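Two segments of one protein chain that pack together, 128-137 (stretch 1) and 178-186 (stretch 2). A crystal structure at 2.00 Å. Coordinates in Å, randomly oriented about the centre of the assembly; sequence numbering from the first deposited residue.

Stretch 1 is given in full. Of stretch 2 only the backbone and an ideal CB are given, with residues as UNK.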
ATOM      1  N   HIS B 128       7.631  -0.078 -15.590  1.00 20.19           N
ATOM      2  CA  HIS B 128       7.785   0.549 -14.271  1.00 20.87           C
ATOM      3  C   HIS B 128       9.135   1.198 -14.103  1.00 20.37           C
ATOM      4  O   HIS B 128       9.242   2.364 -13.697  1.00 20.78           O
ATOM      5  CB  HIS B 128       7.503  -0.490 -13.174  1.00 22.13           C
ATOM      6  CG  HIS B 128       6.368  -1.382 -13.535  1.00 24.17           C
ATOM      7  ND1 HIS B 128       5.061  -0.963 -13.458  1.00 24.71           N
ATOM      8  CD2 HIS B 128       6.338  -2.612 -14.097  1.00 26.05           C
ATOM      9  CE1 HIS B 128       4.266  -1.924 -13.890  1.00 26.53           C
ATOM     10  NE2 HIS B 128       5.018  -2.923 -14.317  1.00 25.51           N
ATOM     11  N   PHE B 129      10.193   0.473 -14.460  1.00 20.48           N
ATOM     12  CA  PHE B 129      11.512   1.069 -14.392  1.00 19.99           C
ATOM     13  C   PHE B 129      11.705   2.225 -15.371  1.00 20.64           C
ATOM     14  O   PHE B 129      12.385   3.211 -15.043  1.00 20.57           O
ATOM     15  CB  PHE B 129      12.599   0.023 -14.566  1.00 19.76           C
ATOM     16  CG  PHE B 129      12.572  -1.090 -13.552  1.00 19.37           C
ATOM     17  CD1 PHE B 129      12.044  -0.919 -12.278  1.00 18.59           C
ATOM     18  CD2 PHE B 129      13.102  -2.321 -13.878  1.00 19.53           C
ATOM     19  CE1 PHE B 129      12.026  -1.955 -11.377  1.00 17.77           C
ATOM     20  CE2 PHE B 129      13.132  -3.354 -12.960  1.00 19.40           C
ATOM     21  CZ  PHE B 129      12.603  -3.163 -11.699  1.00 19.76           C
HETATM   22  N   MSE B 130      11.084   2.135 -16.548  1.00 21.64           N
HETATM   23  CA  MSE B 130      11.182   3.221 -17.559  1.00 22.89           C
HETATM   24  C   MSE B 130      10.549   4.474 -17.033  1.00 19.71           C
HETATM   25  O   MSE B 130      11.075   5.583 -17.223  1.00 21.33           O
HETATM   26  CB  MSE B 130      10.497   2.853 -18.885  1.00 23.32           C
HETATM   27  CG  MSE B 130      11.377   2.025 -19.783  1.00 28.43           C
HETATM   28 SE   MSE B 130      10.431   1.570 -21.475  1.00 33.11          SE
HETATM   29  CE  MSE B 130      10.292   3.389 -22.236  1.00 33.80           C
ATOM     30  N   ALA B 131       9.418   4.319 -16.368  1.00 19.94           N
ATOM     31  CA  ALA B 131       8.705   5.449 -15.782  1.00 19.51           C
ATOM     32  C   ALA B 131       9.496   6.085 -14.620  1.00 19.81           C
ATOM     33  O   ALA B 131       9.420   7.295 -14.388  1.00 19.41           O
ATOM     34  CB  ALA B 131       7.310   5.020 -15.327  1.00 20.96           C
ATOM     35  N   VAL B 132      10.300   5.287 -13.911  1.00 19.06           N
ATOM     36  CA  VAL B 132      11.194   5.865 -12.906  1.00 17.75           C
ATOM     37  C   VAL B 132      12.178   6.770 -13.612  1.00 18.76           C
ATOM     38  O   VAL B 132      12.343   7.932 -13.249  1.00 20.79           O
ATOM     39  CB  VAL B 132      11.905   4.781 -12.079  1.00 16.56           C
ATOM     40  CG1 VAL B 132      13.009   5.411 -11.234  1.00 17.18           C
ATOM     41  CG2 VAL B 132      10.941   4.000 -11.210  1.00 15.47           C
ATOM     42  N   ARG B 133      12.821   6.249 -14.654  1.00 19.92           N
ATOM     43  CA  ARG B 133      13.791   7.025 -15.392  1.00 22.21           C
ATOM     44  C   ARG B 133      13.184   8.325 -16.032  1.00 20.79           C
ATOM     45  O   ARG B 133      13.797   9.405 -15.986  1.00 19.52           O
ATOM     46  CB  ARG B 133      14.423   6.140 -16.450  1.00 25.78           C
ATOM     47  CG  ARG B 133      15.339   6.866 -17.396  1.00 30.62           C
ATOM     48  CD  ARG B 133      16.643   7.197 -16.707  1.00 32.89           C
ATOM     49  NE  ARG B 133      17.002   8.590 -16.852  1.00 37.19           N
ATOM     50  CZ  ARG B 133      17.871   9.245 -16.067  1.00 40.07           C
ATOM     51  NH1 ARG B 133      18.538   8.630 -15.087  1.00 39.35           N
ATOM     52  NH2 ARG B 133      18.092  10.535 -16.283  1.00 36.89           N
ATOM     53  N   LYS B 134      12.002   8.190 -16.614  1.00 21.81           N
ATOM     54  CA  LYS B 134      11.261   9.325 -17.187  1.00 24.09           C
ATOM     55  C   LYS B 134      10.952  10.410 -16.131  1.00 23.40           C
ATOM     56  O   LYS B 134      11.063  11.622 -16.378  1.00 23.90           O
ATOM     57  CB  LYS B 134       9.976   8.811 -17.859  1.00 27.04           C
ATOM     58  CG  LYS B 134       9.062   9.922 -18.381  1.00 32.76           C
ATOM     59  CD  LYS B 134       7.982   9.419 -19.352  1.00 37.95           C
ATOM     60  CE  LYS B 134       7.705  10.464 -20.443  1.00 41.78           C
ATOM     61  NZ  LYS B 134       7.282  11.769 -19.847  1.00 43.43           N
ATOM     62  N   ALA B 135      10.573   9.981 -14.937  1.00 24.89           N
ATOM     63  CA  ALA B 135      10.341  10.919 -13.852  1.00 22.87           C
ATOM     64  C   ALA B 135      11.607  11.674 -13.526  1.00 24.09           C
ATOM     65  O   ALA B 135      11.558  12.895 -13.304  1.00 23.52           O
ATOM     66  CB  ALA B 135       9.785  10.211 -12.628  1.00 24.32           C
ATOM     67  N   ILE B 136      12.753  10.973 -13.529  1.00 22.77           N
ATOM     68  CA  ILE B 136      14.029  11.617 -13.296  1.00 23.71           C
ATOM     69  C   ILE B 136      14.392  12.582 -14.440  1.00 22.83           C
ATOM     70  O   ILE B 136      14.811  13.713 -14.206  1.00 22.84           O
ATOM     71  CB  ILE B 136      15.191  10.582 -13.126  1.00 23.18           C
ATOM     72  CG1 ILE B 136      14.950   9.670 -11.909  1.00 25.01           C
ATOM     73  CG2 ILE B 136      16.481  11.350 -12.973  1.00 24.57           C
ATOM     74  CD1 ILE B 136      15.844   8.435 -11.835  1.00 23.19           C
ATOM     75  N   ASP B 137      14.223  12.122 -15.665  1.00 25.62           N
ATOM     76  CA  ASP B 137      14.367  12.958 -16.875  1.00 26.51           C
ATOM     77  C   ASP B 137      13.477  14.204 -16.858  1.00 27.52           C
ATOM     78  O   ASP B 137      13.903  15.281 -17.256  1.00 26.08           O
ATOM     79  CB  ASP B 137      13.969  12.150 -18.113  1.00 28.20           C
ATOM     80  CG  ASP B 137      15.000  11.116 -18.508  1.00 30.15           C
ATOM     81  OD1 ASP B 137      16.128  11.123 -17.971  1.00 26.31           O
ATOM     82  OD2 ASP B 137      14.664  10.303 -19.378  1.00 31.68           O
ATOM     83  N   UNK B 178      24.175  -2.376 -14.681  1.00 15.39           N
ATOM     84  CA  UNK B 178      23.510  -1.657 -15.765  1.00 16.31           C
ATOM     85  C   UNK B 178      22.386  -0.709 -15.286  1.00 15.62           C
ATOM     86  O   UNK B 178      22.333   0.451 -15.702  1.00 18.07           O
ATOM     87  CB  UNK B 178      22.933  -2.670 -16.756  1.00 16.31           C
ATOM     88  N   UNK B 179      21.511  -1.200 -14.434  1.00 15.04           N
ATOM     89  CA  UNK B 179      20.453  -0.372 -13.833  1.00 15.87           C
ATOM     90  C   UNK B 179      21.012   0.839 -13.117  1.00 15.58           C
ATOM     91  O   UNK B 179      20.514   1.953 -13.263  1.00 16.38           O
ATOM     92  CB  UNK B 179      19.621  -1.201 -12.853  1.00 15.87           C
ATOM     93  N   UNK B 180      22.091   0.665 -12.367  1.00 14.67           N
ATOM     94  CA  UNK B 180      22.722   1.780 -11.713  1.00 13.97           C
ATOM     95  C   UNK B 180      23.203   2.831 -12.673  1.00 15.01           C
ATOM     96  O   UNK B 180      22.963   4.025 -12.466  1.00 16.00           O
ATOM     97  CB  UNK B 180      23.894   1.288 -10.861  1.00 13.97           C
ATOM     98  N   UNK B 181      23.836   2.418 -13.768  1.00 16.14           N
ATOM     99  CA  UNK B 181      24.259   3.377 -14.789  1.00 16.55           C
ATOM    100  C   UNK B 181      23.042   4.080 -15.434  1.00 17.60           C
ATOM    101  O   UNK B 181      23.076   5.301 -15.697  1.00 19.00           O
ATOM    102  CB  UNK B 181      25.089   2.667 -15.860  1.00 16.55           C
ATOM    103  N   UNK B 182      21.986   3.314 -15.667  1.00 17.25           N
ATOM    104  CA  UNK B 182      20.729   3.831 -16.238  1.00 18.78           C
ATOM    105  C   UNK B 182      20.077   4.914 -15.336  1.00 19.69           C
ATOM    106  O   UNK B 182      19.511   5.887 -15.848  1.00 20.69           O
ATOM    107  CB  UNK B 182      19.748   2.676 -16.450  1.00 18.78           C
ATOM    108  N   UNK B 183      20.131   4.716 -14.027  1.00 19.28           N
ATOM    109  CA  UNK B 183      19.456   5.577 -13.062  1.00 19.67           C
ATOM    110  C   UNK B 183      20.299   6.745 -12.612  1.00 21.45           C
ATOM    111  O   UNK B 183      19.757   7.852 -12.372  1.00 21.63           O
ATOM    112  CB  UNK B 183      19.036   4.760 -11.839  1.00 19.67           C
ATOM    113  N   UNK B 184      21.614   6.522 -12.501  1.00 20.13           N
ATOM    114  CA  UNK B 184      22.493   7.566 -12.007  1.00 20.70           C
ATOM    115  C   UNK B 184      22.637   8.691 -12.974  1.00 23.69           C
ATOM    116  O   UNK B 184      22.872   9.824 -12.544  1.00 22.50           O
ATOM    117  CB  UNK B 184      23.874   6.994 -11.681  1.00 20.70           C
ATOM    118  N   UNK B 185      22.628   8.346 -14.250  1.00 26.25           N
ATOM    119  CA  UNK B 185      22.882   9.317 -15.313  1.00 33.53           C
ATOM    120  C   UNK B 185      24.355   9.643 -15.531  1.00 34.81           C
ATOM    121  O   UNK B 185      24.693  10.374 -16.454  1.00 37.31           O
ATOM    122  CB  UNK B 185      22.128  10.612 -15.004  1.00 33.53           C
ATOM    123  N   UNK B 186      25.233   9.102 -14.697  1.00 32.13           N
ATOM    124  CA  UNK B 186      26.665   9.400 -14.777  1.00 30.37           C
ATOM    125  C   UNK B 186      27.377   8.122 -14.562  1.00 26.79           C
ATOM    126  O   UNK B 186      26.808   7.202 -13.995  1.00 27.34           O
ATOM    127  CB  UNK B 186      27.109  10.457 -13.764  1.00 30.37           C
TER

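The two stretches meet mainly through their helices. Their axes run at 30° to each other in the same general direction, 10.3 Å apart at closest approach. That spacing leaves room for side chains between them. Stretch 1 offers Phe129, Val132, Arg133 and Ile136.

Position 178 is the first of the segment. Its ideal CB has nothing of stretch 1 within 5.5 Å, so the contact sets no preference. The residue is Asp178, whose carboxylate is hydrogen-bonded elsewhere in the structure.

At position 179 CA-to-CB points toward stretch 1, yet the ideal CB touches nothing. The gap ends at the ring of Phe129. A long apolar side chain would suit, such as methionine or leucine, and an aromatic ring is conceivable. The residue is Met179, modelled as selenomethionine. Its chi angles are t, p, p. Met179 CE comes 3.6 Å from Phe129 CD2, and Met179 SE stands 5.2 Å from the centroid of the Phe129 ring in an oblique sulfur-aromatic contact.

Positions 180 and 181 are out of reach of stretch 1. Visible atoms leave the choice wide in both cases. They are Ala180 and Arg181, and neither touches stretch 1.

At position 182 CA-to-CB points sideways. The ideal CB is 5.5 Å from Arg133 CD, and the aliphatic part of Arg133 offers a surface to cover. A long or flat side chain that reaches back would fit: phenylalanine, tyrosine, methionine or leucine. The residue is Phe182, with chi1 t. Its end comes nearer than its CB, and Phe182 CE2 lies 3.7 Å from Arg133 CB. Arg133 CD sits over one face of the ring. Arg133 CG is 4.2 Å from the centroid of the Phe182 ring, an off-centre CH-pi contact. The backbone joins in too: Arg133 NH1 gives a weak hydrogen bond to Phe182 O, 3.0 Å with an angle of 128°. Arg133 is also held within its own helix by a salt bridge, Arg133 NH2 to Asp137 OD1 at 2.7 Å.

At position 183 the ideal CB is 4.9 Å from Ile136 CD1 and 5.1 Å from Arg133 NH1. CA-to-CB points away, but Val132 and Ile136 present methyl groups nearby. A branched or flexible apolar side chain suits: leucine, isoleucine or methionine. The residue is Leu183, with rotamer m, t. Its end turns back to stretch 1, where Leu183 CD2 meets Val132 CG1 at 4.2 Å and Ile136 CD1 at 4.5 Å.

Position 184 points away, and the visible atoms ask for nothing in particular. It is Leu184.

Position 185 is the first to leave helical angles, with phi 79° and psi -5°. Positive phi by itself favours glycine, though asparagine can also adopt it. An ideal CB here would lie 4.1 Å from Arg133 NH1, close but not a clash. The residue is Gly185, and Gly185 N is 4.2 Å from Arg133 NH1.

Position 186 is out of reach and unconstrained by stretch 1. It is Glu186, whose carboxylate is hydrogen-bonded elsewhere in the structure.

Stretch 2 178-186: DMARFLLGE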
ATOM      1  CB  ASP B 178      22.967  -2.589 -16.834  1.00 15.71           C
ATOM      2  CG  ASP B 178      22.357  -1.813 -17.962  1.00 16.76           C
ATOM      3  OD1 ASP B 178      23.108  -1.154 -18.692  1.00 17.13           O
ATOM      4  OD2 ASP B 178      21.112  -1.804 -18.094  1.00 20.44           O
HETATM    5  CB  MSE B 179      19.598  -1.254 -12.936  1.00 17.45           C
HETATM    6  CG  MSE B 179      18.422  -0.553 -12.259  1.00 20.36           C
HETATM    7 SE   MSE B 179      17.159   0.209 -13.573  1.00 24.37          SE
HETATM    8  CE  MSE B 179      16.585  -1.491 -14.359  1.00 26.14           C
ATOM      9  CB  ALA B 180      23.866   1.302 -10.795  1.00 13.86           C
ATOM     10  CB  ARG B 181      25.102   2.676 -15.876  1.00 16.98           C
ATOM     11  CG  ARG B 181      26.509   2.289 -15.411  1.00 16.86           C
ATOM     12  CD  ARG B 181      27.300   1.598 -16.510  1.00 16.82           C
ATOM     13  NE  ARG B 181      27.607   2.527 -17.558  1.00 18.02           N
ATOM     14  CZ  ARG B 181      27.027   2.601 -18.759  1.00 18.17           C
ATOM     15  NH1 ARG B 181      26.083   1.759 -19.176  1.00 17.57           N
ATOM     16  NH2 ARG B 181      27.420   3.563 -19.566  1.00 19.84           N
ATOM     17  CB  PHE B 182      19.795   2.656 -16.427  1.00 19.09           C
ATOM     18  CG  PHE B 182      18.497   2.950 -17.135  1.00 22.39           C
ATOM     19  CD1 PHE B 182      18.477   3.407 -18.430  1.00 24.76           C
ATOM     20  CD2 PHE B 182      17.282   2.648 -16.515  1.00 23.58           C
ATOM     21  CE1 PHE B 182      17.269   3.649 -19.084  1.00 26.03           C
ATOM     22  CE2 PHE B 182      16.066   2.867 -17.172  1.00 25.98           C
ATOM     23  CZ  PHE B 182      16.073   3.358 -18.456  1.00 26.94           C
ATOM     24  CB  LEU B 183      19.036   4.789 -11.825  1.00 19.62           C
ATOM     25  CG  LEU B 183      18.082   3.637 -12.025  1.00 19.00           C
ATOM     26  CD1 LEU B 183      17.835   2.887 -10.738  1.00 18.88           C
ATOM     27  CD2 LEU B 183      16.780   4.138 -12.593  1.00 20.57           C
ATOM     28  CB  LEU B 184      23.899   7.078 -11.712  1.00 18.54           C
ATOM     29  CG  LEU B 184      24.074   6.285 -10.432  1.00 18.33           C
ATOM     30  CD1 LEU B 184      25.342   5.468 -10.526  1.00 17.21           C
ATOM     31  CD2 LEU B 184      24.066   7.194  -9.211  1.00 18.50           C
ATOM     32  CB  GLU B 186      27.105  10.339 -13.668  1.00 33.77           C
ATOM     33  CG  GLU B 186      26.500  11.692 -13.741  1.00 38.07           C
ATOM     34  CD  GLU B 186      26.920  12.575 -12.588  1.00 42.69           C
ATOM     35  OE1 GLU B 186      27.696  12.135 -11.671  1.00 38.90           O
ATOM     36  OE2 GLU B 186      26.444  13.729 -12.614  1.00 47.88           O
TER
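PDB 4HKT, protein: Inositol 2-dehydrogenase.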